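Local coordinates for protein phosphodiesterase (Salpingoeca rosetta, PDB 7CJ3) that binds retinal within a bacteriorhodopsin-like bundle of transmembrane helices, the membrane domain of a protein named as a phosphodiesterase, at residues A68-T73 with V101-Y106; Q24-I29 with L95-G100; C227-S232 with V266-I271; L107-L112 with P125-R130. One frame throughout, in Å; residues are numbered along the deposited sequence.

How the contacts relate
From the N terminus, contact 2 opens first, on helix 17-41, and contact 1 opens on helix 58-81 before contact 2 has closed at 95-100. Contact 1 then closes at 101-106, so the two cross, and they meet where T73 packs against the backbone of D99 and G100. Contact 4 follows in series, using the last turn of the same helix 86-111 and closing a short loop through the strands 117-118 and 125-126 onto helix 128-149. Contact 3 comes last, between helices 219-233 and 250-277, and lies across the chain's centre from contact 4. Helix 86-111 is thus tied to three partners, while V266 of contact 3 touches A72 of contact 1.

Contact 1: residues A68-T73 with V101-Y106; sequences AFAFAT and VACISY
The carbonyl oxygen of F69 is gripped twice from the next turn of its own helix. T73 N makes the regular helical bond to F69 O, and the hydroxyl T73 OG1 donates to the same F69 O over 2.7 Å from well above the carbonyl plane. Threonine suits a buried helix in this way, since its hydroxyl is satisfied by the backbone. Across the contact it is the F69 ring that works. Chi1 (-83°) sets CG anti to the carbonyl carbon, beside the backbone N; the ring beyond it lies against helix 86-111, and A102 CB sits over the centre of one face, 3.6 Å from the F69 centroid and 7° off the normal, a CH-pi contact. A methyl is small enough to let the ring lie flat on it. Beside it, F69 CB comes 3.6 Å from C103 CA, while C103 SG turns to A70 CB at 3.8 Å. Y106 meets the ring obliquely, its CE2 4.1 Å from F69 CE2, and sends its hydroxyl on to D261. Small residues at A70, A102 and C103 suit the close approach of the two axes, 8.2 Å apart at an antiparallel 159°. Helix 250-277 packs on F69 through D261 and K265, with Y262 meeting the ring edge-to-face. Helix 128-149 adjoins A102 and Y106 through E133, and helix 17-41 flanks V101 and I104.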
loop_
_atom_site.group_PDB
_atom_site.type_symbol
_atom_site.label_atom_id
_atom_site.label_comp_id
_atom_site.label_asym_id
_atom_site.label_seq_id
_atom_site.Cartn_x
_atom_site.Cartn_y
_atom_site.Cartn_z
ATOM N N ALA B 68 1.544 1.633 4.455
ATOM C CA ALA B 68 1.628 0.800 3.237
ATOM C C ALA B 68 2.471 -0.447 3.536
ATOM O O ALA B 68 1.995 -1.570 3.324
ATOM C CB ALA B 68 2.195 1.596 2.106
ATOM N N PHE B 69 3.689 -0.275 4.038
ATOM C CA PHE B 69 4.554 -1.425 4.410
ATOM C C PHE B 69 3.904 -2.343 5.469
ATOM O O PHE B 69 4.051 -3.554 5.400
ATOM C CB PHE B 69 5.901 -0.911 4.899
ATOM C CG PHE B 69 6.836 -0.615 3.765
ATOM C CD1 PHE B 69 7.371 -1.651 3.024
ATOM C CD2 PHE B 69 7.177 0.683 3.439
ATOM C CE1 PHE B 69 8.264 -1.391 1.993
ATOM C CE2 PHE B 69 8.069 0.943 2.418
ATOM C CZ PHE B 69 8.624 -0.092 1.713
ATOM N N ALA B 70 3.200 -1.789 6.450
ATOM C CA ALA B 70 2.452 -2.599 7.433
ATOM C C ALA B 70 1.577 -3.618 6.684
ATOM O O ALA B 70 1.729 -4.831 6.955
ATOM C CB ALA B 70 1.654 -1.709 8.358
ATOM N N PHE B 71 0.712 -3.152 5.774
ATOM C CA PHE B 71 -0.177 -4.005 4.932
ATOM C C PHE B 71 0.658 -4.931 4.044
ATOM O O PHE B 71 0.246 -6.106 3.889
ATOM C CB PHE B 71 -1.176 -3.171 4.117
ATOM C CG PHE B 71 -2.360 -2.711 4.941
ATOM C CD1 PHE B 71 -3.395 -3.580 5.252
ATOM C CD2 PHE B 71 -2.409 -1.426 5.458
ATOM C CE1 PHE B 71 -4.434 -3.170 6.066
ATOM C CE2 PHE B 71 -3.448 -1.023 6.274
ATOM C CZ PHE B 71 -4.467 -1.894 6.574
ATOM N N ALA B 72 1.782 -4.430 3.496
ATOM C CA ALA B 72 2.738 -5.232 2.696
ATOM C C ALA B 72 3.259 -6.394 3.537
ATOM O O ALA B 72 3.386 -7.493 2.976
ATOM C CB ALA B 72 3.870 -4.393 2.189
ATOM N N THR B 73 3.562 -6.152 4.815
ATOM C CA THR B 73 4.081 -7.165 5.777
ATOM C C THR B 73 2.966 -8.171 6.112
ATOM O O THR B 73 3.237 -9.386 6.183
ATOM C CB THR B 73 4.663 -6.504 7.030
ATOM O OG1 THR B 73 5.520 -5.424 6.672
ATOM C CG2 THR B 73 5.456 -7.478 7.862
ATOM N N VAL B 101 10.875 -4.066 8.561
ATOM C CA VAL B 101 11.979 -3.134 8.912
ATOM C C VAL B 101 11.628 -1.783 8.301
ATOM O O VAL B 101 11.733 -0.763 9.004
ATOM C CB VAL B 101 13.357 -3.630 8.435
ATOM C CG1 VAL B 101 14.430 -2.547 8.567
ATOM C CG2 VAL B 101 13.779 -4.876 9.184
ATOM N N ALA B 102 11.225 -1.798 7.032
ATOM C CA ALA B 102 10.831 -0.592 6.272
ATOM C C ALA B 102 9.641 0.065 6.975
ATOM O O ALA B 102 9.664 1.273 7.185
ATOM C CB ALA B 102 10.520 -0.957 4.843
ATOM N N CYS B 103 8.674 -0.719 7.404
ATOM C CA CYS B 103 7.473 -0.212 8.093
ATOM C C CYS B 103 7.862 0.638 9.309
ATOM O O CYS B 103 7.410 1.817 9.383
ATOM C CB CYS B 103 6.576 -1.355 8.529
ATOM S SG CYS B 103 5.158 -0.734 9.461
ATOM N N ILE B 104 8.638 0.062 10.241
ATOM C CA ILE B 104 8.987 0.743 11.523
ATOM C C ILE B 104 9.992 1.874 11.276
ATOM O O ILE B 104 9.920 2.857 12.054
ATOM C CB ILE B 104 9.476 -0.215 12.618
ATOM C CG1 ILE B 104 10.721 -0.999 12.187
ATOM C CG2 ILE B 104 8.343 -1.126 13.048
ATOM C CD1 ILE B 104 11.217 -2.042 13.203
ATOM N N SER B 105 10.882 1.770 10.272
ATOM C CA SER B 105 11.844 2.871 10.004
ATOM C C SER B 105 11.013 4.089 9.601
ATOM O O SER B 105 11.256 5.201 10.116
ATOM C CB SER B 105 12.917 2.539 9.002
ATOM O OG SER B 105 13.088 1.134 8.892
ATOM N N TYR B 106 10.014 3.883 8.753
ATOM C CA TYR B 106 9.203 5.016 8.242
ATOM C C TYR B 106 8.314 5.555 9.372
ATOM O O TYR B 106 8.216 6.791 9.455
ATOM C CB TYR B 106 8.490 4.596 6.954
ATOM C CG TYR B 106 9.351 4.745 5.723
ATOM C CD1 TYR B 106 9.656 6.000 5.214
ATOM C CD2 TYR B 106 9.847 3.637 5.049
ATOM C CE1 TYR B 106 10.429 6.149 4.070
ATOM C CE2 TYR B 106 10.627 3.772 3.904
ATOM C CZ TYR B 106 10.922 5.035 3.399
ATOM O OH TYR B 106 11.709 5.168 2.278
#

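Contact 2: residues Q24-I29 with L95-G100; sequences QGIFMI and LAYVDG. With OLC ((2R)-2,3-dihydroxypropyl (9Z)-octadec-9-enoate), chain Q; OLC ((2R)-2,3-dihydroxypropyl (9Z)-octadec-9-enoate), chain R.
G25 and Y97 make the aromatic part of the contact. G25 CA lies over the middle of the Y97 ring, 3.4 Å from its centroid and 12° off the normal, a CH-pi contact, although G25 is poorly ordered. Having no side chain, glycine allows the ring to rest on the helix backbone. The opposite face of Y97 carries the lipid (2R)-2,3-dihydroxypropyl (9Z)-octadec-9-enoate of chain Q, whose C6 stands 3.8 Å above the plane, so the ring is sandwiched between helix and acyl chain. Apolar packing surrounds this. I29 CD1 reaches Y97 CE2 obliquely at 3.9 Å, and I26 CD1 approaches the hydroxyl end. M28, bent at chi3 (69°), brings CE within 4.0 Å of both Y97 CB and V98 CG1; an unbranched thioether can bend to touch both residues. The same lipid also follows helix 86-111, its C11 lying 3.7 Å from G100 CA. I136 and T140 of helix 128-149 adjoin M28. Y97 is a knob in the hole formed by G25, I26, M28 and I29, a single knob-into-hole contact between two segments that run nearly parallel, 12° apart, here joining helix 17-41 to the flank of the retinal-binding bundle.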
loop_
_atom_site.group_PDB
_atom_site.type_symbol
_atom_site.label_atom_id
_atom_site.label_comp_id
_atom_site.label_asym_id
_atom_site.label_seq_id
_atom_site.Cartn_x
_atom_site.Cartn_y
_atom_site.Cartn_z
ATOM N N GLN B 24 18.211 -14.582 10.572
ATOM C CA GLN B 24 18.603 -13.392 9.761
ATOM C C GLN B 24 17.714 -12.201 10.139
ATOM O O GLN B 24 18.267 -11.131 10.450
ATOM C CB GLN B 24 18.513 -13.705 8.264
ATOM N N GLY B 25 16.394 -12.393 10.122
ATOM C CA GLY B 25 15.381 -11.407 10.555
ATOM C C GLY B 25 15.661 -10.850 11.951
ATOM O O GLY B 25 15.587 -9.616 12.120
ATOM N N ILE B 26 15.973 -11.718 12.921
ATOM C CA ILE B 26 16.320 -11.328 14.321
ATOM C C ILE B 26 17.572 -10.437 14.327
ATOM O O ILE B 26 17.531 -9.375 14.988
ATOM C CB ILE B 26 16.413 -12.567 15.234
ATOM C CG1 ILE B 26 15.030 -13.066 15.686
ATOM C CG2 ILE B 26 17.307 -12.315 16.457
ATOM C CD1 ILE B 26 13.826 -12.534 14.916
ATOM N N PHE B 27 18.650 -10.823 13.643
ATOM C CA PHE B 27 19.888 -10.002 13.601
ATOM C C PHE B 27 19.538 -8.619 13.032
ATOM O O PHE B 27 20.053 -7.584 13.556
ATOM C CB PHE B 27 20.994 -10.669 12.773
ATOM C CG PHE B 27 22.251 -9.831 12.680
ATOM C CD1 PHE B 27 23.026 -9.589 13.808
ATOM C CD2 PHE B 27 22.691 -9.319 11.465
ATOM C CE1 PHE B 27 24.200 -8.852 13.714
ATOM C CE2 PHE B 27 23.847 -8.558 11.386
ATOM C CZ PHE B 27 24.595 -8.322 12.511
ATOM N N MET B 28 18.694 -8.604 11.988
ATOM C CA MET B 28 18.215 -7.369 11.309
ATOM C C MET B 28 17.602 -6.433 12.361
ATOM O O MET B 28 18.043 -5.270 12.472
ATOM C CB MET B 28 17.187 -7.679 10.210
ATOM C CG MET B 28 17.792 -8.234 8.923
ATOM S SD MET B 28 16.570 -8.946 7.762
ATOM C CE MET B 28 15.728 -7.453 7.264
ATOM N N ILE B 29 16.657 -6.953 13.141
ATOM C CA ILE B 29 15.887 -6.187 14.163
ATOM C C ILE B 29 16.853 -5.579 15.190
ATOM O O ILE B 29 16.676 -4.383 15.549
ATOM C CB ILE B 29 14.816 -7.087 14.799
ATOM C CG1 ILE B 29 13.791 -7.560 13.759
ATOM C CG2 ILE B 29 14.142 -6.382 15.965
ATOM C CD1 ILE B 29 13.152 -8.912 14.080
ATOM N N LEU B 95 10.925 -11.572 2.903
ATOM C CA LEU B 95 10.208 -10.360 2.448
ATOM C C LEU B 95 9.406 -9.763 3.616
ATOM O O LEU B 95 9.281 -8.516 3.686
ATOM C CB LEU B 95 9.350 -10.745 1.241
ATOM C CG LEU B 95 10.181 -11.171 0.032
ATOM C CD1 LEU B 95 9.311 -11.375 -1.202
ATOM C CD2 LEU B 95 11.297 -10.172 -0.249
ATOM N N ALA B 96 8.915 -10.611 4.520
ATOM C CA ALA B 96 8.169 -10.179 5.718
ATOM C C ALA B 96 9.055 -9.289 6.608
ATOM O O ALA B 96 8.550 -8.237 7.011
ATOM C CB ALA B 96 7.645 -11.385 6.444
ATOM N N TYR B 97 10.325 -9.670 6.865
ATOM C CA TYR B 97 11.284 -8.914 7.721
ATOM C C TYR B 97 11.675 -7.599 7.040
ATOM O O TYR B 97 11.633 -6.516 7.680
ATOM C CB TYR B 97 12.539 -9.731 8.056
ATOM C CG TYR B 97 12.290 -10.817 9.083
ATOM C CD1 TYR B 97 12.237 -12.166 8.748
ATOM C CD2 TYR B 97 12.118 -10.480 10.421
ATOM C CE1 TYR B 97 12.001 -13.141 9.713
ATOM C CE2 TYR B 97 11.866 -11.437 11.393
ATOM C CZ TYR B 97 11.803 -12.774 11.040
ATOM O OH TYR B 97 11.561 -13.699 12.023
ATOM N N VAL B 98 12.054 -7.678 5.765
ATOM C CA VAL B 98 12.462 -6.476 4.994
ATOM C C VAL B 98 11.332 -5.452 5.040
ATOM O O VAL B 98 11.605 -4.286 5.360
ATOM C CB VAL B 98 12.926 -6.722 3.557
ATOM C CG1 VAL B 98 14.244 -7.484 3.541
ATOM C CG2 VAL B 98 11.882 -7.407 2.713
ATOM N N ASP B 99 10.094 -5.892 4.813
ATOM C CA ASP B 99 8.905 -4.996 4.741
ATOM C C ASP B 99 8.583 -4.455 6.132
ATOM O O ASP B 99 8.220 -3.281 6.241
ATOM C CB ASP B 99 7.721 -5.728 4.109
ATOM C CG ASP B 99 7.820 -5.768 2.593
ATOM O OD1 ASP B 99 8.812 -5.207 2.039
ATOM O OD2 ASP B 99 6.918 -6.321 1.976
ATOM N N GLY B 100 8.697 -5.295 7.153
ATOM C CA GLY B 100 8.562 -4.871 8.552
ATOM C C GLY B 100 9.608 -3.836 8.929
ATOM O O GLY B 100 9.241 -2.841 9.591
HETATM C C18 OLC Q . 1.423 -6.701 10.294
HETATM C C10 OLC Q . 9.063 -7.841 11.347
HETATM C C9 OLC Q . 8.792 -9.109 11.005
HETATM C C17 OLC Q . 2.188 -5.557 10.941
HETATM C C11 OLC Q . 7.872 -6.938 11.551
HETATM C C8 OLC Q . 7.367 -9.604 10.803
HETATM C C24 OLC Q . 12.096 -20.453 13.678
HETATM C C16 OLC Q . 3.725 -5.725 10.894
HETATM C C12 OLC Q . 8.111 -5.585 12.215
HETATM C C7 OLC Q . 7.201 -11.114 10.942
HETATM C C15 OLC Q . 4.420 -4.494 11.538
HETATM C C13 OLC Q . 6.733 -4.977 12.568
HETATM C C6 OLC Q . 8.146 -11.941 10.080
HETATM C C14 OLC Q . 5.940 -4.387 11.387
HETATM C C5 OLC Q . 7.509 -13.312 9.749
HETATM C C4 OLC Q . 8.117 -14.511 10.479
HETATM C C3 OLC Q . 8.602 -15.608 9.532
HETATM C C2 OLC Q . 9.771 -16.408 10.124
HETATM C C21 OLC Q . 11.064 -19.197 11.765
HETATM C C1 OLC Q . 9.298 -17.572 10.995
HETATM C C22 OLC Q . 10.808 -20.277 12.835
HETATM O O19 OLC Q . 8.367 -17.451 11.782
HETATM O O25 OLC Q . 11.932 -20.414 15.114
HETATM O O23 OLC Q . 9.651 -19.943 13.628
HETATM O O20 OLC Q . 9.947 -18.891 10.933
HETATM C C18 OLC R . 27.098 -9.092 8.880
HETATM C C10 OLC R . 23.956 -14.663 11.082
HETATM C C9 OLC R . 23.259 -13.854 10.277
HETATM C C17 OLC R . 27.687 -9.363 10.258
HETATM C C11 OLC R . 25.444 -14.527 11.316
HETATM C C8 OLC R . 23.847 -12.680 9.489
HETATM C C16 OLC R . 27.770 -10.854 10.600
HETATM C C12 OLC R . 25.699 -13.423 12.339
HETATM C C7 OLC R . 23.350 -12.674 8.027
HETATM C C15 OLC R . 28.493 -11.152 11.923
HETATM C C13 OLC R . 27.193 -13.254 12.682
HETATM C C6 OLC R . 22.242 -11.671 7.688
HETATM C C14 OLC R . 27.582 -11.791 12.977
HETATM C C5 OLC R . 21.637 -11.968 6.302
HETATM C C4 OLC R . 20.311 -11.226 6.041
HETATM C C3 OLC R . 19.100 -12.148 5.876
#

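Contact 3: residues C227-S232 with V266-I271; sequences CEIVMS and VGLAMI
E228 lays its carboxyl group over the backbone of G267, with E228 OE1 3.3 Å from G267 CA. Glycine suits this place because nothing projects from it toward the incoming acid. The other oxygen, E228 OE2, comes 3.4 Å from L268 CD2, and the two side chains cross at about a right angle. Two torsions explain the reach: CG is anti to the backbone N (chi1 -164°), and a bend at chi2 (-86°) swings CD round to the glycine. No hydrogen bond spans the two helices, and the rest of the contact is packing. I271 CD1 lies 4.0 Å from E228 CB, so the aliphatic stem of the acid has an apolar neighbour, and I229 CG1 meets L268 CD2 at 4.2 Å. Branched apolar residues suit these places, offering methyl groups to the acid's stem and to each other. Within helix 219-233, E228 O accepts two bonds, from S232 N at 2.9 Å and S232 OG at 2.6 Å, which arrive from opposite faces of the carbonyl plane. L225 of helix 219-233 extends the packing against L268 and I271, while F71 of the second subunit touches V266 and M270. The axes lie 10.1 Å apart and run antiparallel at 160°, as is common for neighbouring helices of a bacteriorhodopsin-like bundle, here 219-233 against the final helix 250-277, with the I229 side chain about 7 Å from the retinal.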
loop_
_atom_site.group_PDB
_atom_site.type_symbol
_atom_site.label_atom_id
_atom_site.label_comp_id
_atom_site.label_asym_id
_atom_site.label_seq_id
_atom_site.Cartn_x
_atom_site.Cartn_y
_atom_site.Cartn_z
ATOM N N CYS B 227 14.135 -7.425 -13.904
ATOM C CA CYS B 227 13.578 -6.197 -14.542
ATOM C C CYS B 227 13.017 -5.295 -13.436
ATOM O O CYS B 227 13.227 -4.086 -13.474
ATOM C CB CYS B 227 12.499 -6.527 -15.573
ATOM S SG CYS B 227 13.060 -7.326 -17.107
ATOM N N GLU B 228 12.338 -5.874 -12.449
ATOM C CA GLU B 228 11.696 -5.107 -11.358
ATOM C C GLU B 228 12.766 -4.314 -10.589
ATOM O O GLU B 228 12.521 -3.110 -10.340
ATOM C CB GLU B 228 10.945 -6.058 -10.436
ATOM C CG GLU B 228 9.954 -5.368 -9.519
ATOM C CD GLU B 228 10.477 -4.813 -8.205
ATOM O OE1 GLU B 228 9.787 -3.911 -7.706
ATOM O OE2 GLU B 228 11.532 -5.259 -7.671
ATOM N N ILE B 229 13.883 -4.977 -10.233
ATOM C CA ILE B 229 14.989 -4.451 -9.387
ATOM C C ILE B 229 15.658 -3.280 -10.118
ATOM O O ILE B 229 15.863 -2.205 -9.505
ATOM C CB ILE B 229 15.946 -5.613 -9.029
ATOM C CG1 ILE B 229 15.257 -6.576 -8.047
ATOM C CG2 ILE B 229 17.282 -5.123 -8.465
ATOM C CD1 ILE B 229 15.864 -7.946 -7.984
ATOM N N VAL B 230 15.915 -3.453 -11.413
ATOM C CA VAL B 230 16.550 -2.429 -12.287
ATOM C C VAL B 230 15.619 -1.211 -12.396
ATOM O O VAL B 230 16.101 -0.063 -12.229
ATOM C CB VAL B 230 16.907 -3.033 -13.656
ATOM C CG1 VAL B 230 17.340 -1.962 -14.666
ATOM C CG2 VAL B 230 17.982 -4.105 -13.517
ATOM N N MET B 231 14.325 -1.423 -12.637
ATOM C CA MET B 231 13.409 -0.281 -12.825
ATOM C C MET B 231 13.320 0.472 -11.500
ATOM O O MET B 231 13.667 1.671 -11.489
ATOM C CB MET B 231 12.038 -0.752 -13.322
ATOM C CG MET B 231 10.867 0.186 -13.143
ATOM S SD MET B 231 10.616 1.336 -14.538
ATOM C CE MET B 231 10.120 2.851 -13.704
ATOM N N SER B 232 12.965 -0.223 -10.411
ATOM C CA SER B 232 12.662 0.369 -9.079
ATOM C C SER B 232 13.910 0.970 -8.418
ATOM O O SER B 232 13.838 2.110 -8.008
ATOM C CB SER B 232 12.008 -0.642 -8.184
ATOM O OG SER B 232 12.784 -1.819 -8.064
ATOM N N VAL B 266 7.491 -4.177 -2.608
ATOM C CA VAL B 266 6.204 -4.921 -2.785
ATOM C C VAL B 266 6.148 -5.515 -4.193
ATOM O O VAL B 266 5.395 -6.502 -4.407
ATOM C CB VAL B 266 4.979 -4.047 -2.525
ATOM C CG1 VAL B 266 5.013 -3.486 -1.103
ATOM C CG2 VAL B 266 4.868 -2.951 -3.576
ATOM N N GLY B 267 6.905 -4.922 -5.114
ATOM C CA GLY B 267 7.129 -5.479 -6.453
ATOM C C GLY B 267 7.573 -6.927 -6.383
ATOM O O GLY B 267 7.079 -7.696 -7.203
ATOM N N LEU B 268 8.464 -7.286 -5.446
ATOM C CA LEU B 268 9.035 -8.659 -5.296
ATOM C C LEU B 268 7.960 -9.609 -4.767
ATOM O O LEU B 268 7.921 -10.762 -5.236
ATOM C CB LEU B 268 10.228 -8.662 -4.330
ATOM C CG LEU B 268 11.515 -7.975 -4.785
ATOM C CD1 LEU B 268 12.662 -8.340 -3.835
ATOM C CD2 LEU B 268 11.897 -8.358 -6.208
ATOM N N ALA B 269 7.138 -9.136 -3.826
ATOM C CA ALA B 269 6.048 -9.902 -3.181
ATOM C C ALA B 269 4.888 -10.089 -4.141
ATOM O O ALA B 269 4.206 -11.085 -3.993
ATOM C CB ALA B 269 5.577 -9.217 -1.929
ATOM N N MET B 270 4.648 -9.155 -5.055
ATOM C CA MET B 270 3.596 -9.302 -6.101
ATOM C C MET B 270 4.002 -10.414 -7.083
ATOM O O MET B 270 3.121 -11.194 -7.471
ATOM C CB MET B 270 3.355 -7.985 -6.847
ATOM C CG MET B 270 2.438 -7.019 -6.115
ATOM S SD MET B 270 2.459 -5.287 -6.761
ATOM C CE MET B 270 2.413 -5.466 -8.549
ATOM N N ILE B 271 5.278 -10.503 -7.459
ATOM C CA ILE B 271 5.777 -11.440 -8.515
ATOM C C ILE B 271 5.795 -12.877 -7.953
ATOM O O ILE B 271 5.503 -13.827 -8.719
ATOM C CB ILE B 271 7.148 -10.983 -9.083
ATOM C CG1 ILE B 271 6.987 -9.805 -10.054
ATOM C CG2 ILE B 271 7.914 -12.133 -9.727
ATOM C CD1 ILE B 271 8.245 -8.989 -10.279
#

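Contact 4: residues L107-L112 with P125-R130; sequences LSMATL and PVWLMR
A methionine methyl over an indole face is the unusual feature here: M109 CE stands 3.9 Å from the centroid of the five-membered ring of W127, 24° off the normal. M109 SD is farther away and oblique to the ring, so this Met-aromatic contact is carried chiefly by the CH-pi approach of the methyl. A bend at chi3 (58°) turns CE toward the indole, a reach that suits an unbranched, pliant side chain. Farther back, M109 CG lies 4.0 Å from M129 CG, and the two methionines slide past each other in opposite directions. M129 ends at S108, its CE 3.9 Å from S108 CB; serine is slim enough to accept that methyl, and its hydroxyl bonds back to I104 O. W127 occupies the N-cap position of helix 128-149. Strand 125-126 pairs with 117-118 in an antiparallel hairpin, which, as in bacteriorhodopsin, links two consecutive membrane helices, and the contact packs the end of one against the start of the next. Helix 86-111 finishes here: L112 is the first residue to leave helical angles, and T111 OG1 donates to L107 O at 2.7 Å. Around the indole, R130 CZ lies at the ring edge, in its plane, and R130 NH1 forms a salt bridge with E254. Y62 meets W127 edge-to-face, and W32 and M36 of helix 17-41 pack on M129.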
loop_
_atom_site.group_PDB
_atom_site.type_symbol
_atom_site.label_atom_id
_atom_site.label_comp_id
_atom_site.label_asym_id
_atom_site.label_seq_id
_atom_site.Cartn_x
_atom_site.Cartn_y
_atom_site.Cartn_z
ATOM N N LEU B 107 7.749 4.690 10.233
ATOM C CA LEU B 107 6.942 5.112 11.416
ATOM C C LEU B 107 7.785 6.055 12.277
ATOM O O LEU B 107 7.260 7.099 12.683
ATOM C CB LEU B 107 6.493 3.893 12.237
ATOM C CG LEU B 107 5.717 4.206 13.525
ATOM C CD1 LEU B 107 4.522 5.099 13.280
ATOM C CD2 LEU B 107 5.198 2.947 14.188
ATOM N N SER B 108 9.042 5.669 12.514
ATOM C CA SER B 108 10.073 6.398 13.302
ATOM C C SER B 108 10.280 7.816 12.757
ATOM O O SER B 108 10.183 8.798 13.525
ATOM C CB SER B 108 11.347 5.579 13.289
ATOM O OG SER B 108 11.165 4.371 14.000
ATOM N N MET B 109 10.520 7.911 11.450
ATOM C CA MET B 109 10.766 9.176 10.716
ATOM C C MET B 109 9.583 10.144 10.849
ATOM O O MET B 109 9.833 11.362 11.056
ATOM C CB MET B 109 11.097 8.861 9.257
ATOM C CG MET B 109 12.531 8.257 9.136
ATOM S SD MET B 109 13.033 7.796 7.490
ATOM C CE MET B 109 12.875 9.333 6.610
ATOM N N ALA B 110 8.355 9.633 10.826
ATOM C CA ALA B 110 7.100 10.421 10.953
ATOM C C ALA B 110 6.865 10.929 12.388
ATOM O O ALA B 110 6.296 12.024 12.499
ATOM C CB ALA B 110 5.917 9.588 10.485
ATOM N N THR B 111 7.221 10.146 13.421
ATOM C CA THR B 111 6.734 10.297 14.831
ATOM C C THR B 111 7.830 10.741 15.806
ATOM O O THR B 111 7.461 11.315 16.846
ATOM C CB THR B 111 6.132 9.007 15.434
ATOM O OG1 THR B 111 6.977 7.871 15.222
ATOM C CG2 THR B 111 4.732 8.722 14.909
ATOM N N LEU B 112 9.104 10.418 15.553
ATOM C CA LEU B 112 10.190 10.678 16.541
ATOM C C LEU B 112 11.141 11.745 15.998
ATOM O O LEU B 112 11.151 11.960 14.769
ATOM C CB LEU B 112 10.933 9.382 16.888
ATOM C CG LEU B 112 10.066 8.210 17.326
ATOM C CD1 LEU B 112 10.841 6.923 17.364
ATOM C CD2 LEU B 112 9.450 8.479 18.675
ATOM N N PRO B 125 18.220 18.004 4.825
ATOM C CA PRO B 125 18.496 16.921 5.779
ATOM C C PRO B 125 18.840 15.580 5.106
ATOM O O PRO B 125 18.266 15.239 4.105
ATOM C CB PRO B 125 17.213 16.821 6.618
ATOM C CG PRO B 125 16.125 17.520 5.801
ATOM C CD PRO B 125 16.799 18.375 4.742
ATOM N N VAL B 126 19.785 14.856 5.692
ATOM C CA VAL B 126 20.219 13.494 5.304
ATOM C C VAL B 126 19.696 12.530 6.373
ATOM O O VAL B 126 20.244 12.497 7.484
ATOM C CB VAL B 126 21.753 13.431 5.201
ATOM C CG1 VAL B 126 22.243 12.118 4.597
ATOM C CG2 VAL B 126 22.295 14.612 4.431
ATOM N N TRP B 127 18.653 11.771 6.047
ATOM C CA TRP B 127 17.959 10.871 6.995
ATOM C C TRP B 127 18.788 9.596 7.132
ATOM O O TRP B 127 18.716 8.725 6.197
ATOM C CB TRP B 127 16.560 10.564 6.493
ATOM C CG TRP B 127 15.660 11.749 6.327
ATOM C CD1 TRP B 127 14.925 12.058 5.214
ATOM C CD2 TRP B 127 15.308 12.734 7.315
ATOM N NE1 TRP B 127 14.156 13.166 5.439
ATOM C CE2 TRP B 127 14.378 13.612 6.712
ATOM C CE3 TRP B 127 15.666 12.957 8.650
ATOM C CZ2 TRP B 127 13.823 14.700 7.392
ATOM C CZ3 TRP B 127 15.124 14.041 9.311
ATOM C CH2 TRP B 127 14.201 14.892 8.703
ATOM N N LEU B 128 19.516 9.470 8.256
ATOM C CA LEU B 128 20.398 8.307 8.538
ATOM C C LEU B 128 19.548 7.046 8.765
ATOM O O LEU B 128 20.034 5.905 8.531
ATOM C CB LEU B 128 21.226 8.677 9.767
ATOM C CG LEU B 128 22.285 9.760 9.512
ATOM C CD1 LEU B 128 22.760 10.404 10.817
ATOM C CD2 LEU B 128 23.461 9.175 8.734
ATOM N N MET B 129 18.294 7.236 9.164
ATOM C CA MET B 129 17.325 6.124 9.380
ATOM C C MET B 129 16.960 5.473 8.035
ATOM O O MET B 129 17.004 4.235 7.959
ATOM C CB MET B 129 16.068 6.608 10.110
ATOM C CG MET B 129 15.093 5.494 10.445
ATOM S SD MET B 129 15.689 4.290 11.649
ATOM C CE MET B 129 15.191 5.175 13.127
ATOM N N ARG B 130 16.677 6.260 6.996
ATOM C CA ARG B 130 16.443 5.701 5.638
ATOM C C ARG B 130 17.695 4.926 5.204
ATOM O O ARG B 130 17.541 3.737 4.843
ATOM C CB ARG B 130 16.035 6.749 4.611
ATOM C CG ARG B 130 15.577 6.132 3.292
ATOM C CD ARG B 130 14.779 7.105 2.423
ATOM N NE ARG B 130 15.443 8.399 2.321
ATOM C CZ ARG B 130 14.822 9.571 2.171
ATOM N NH1 ARG B 130 13.498 9.642 2.040
ATOM N NH2 ARG B 130 15.533 10.680 2.120
#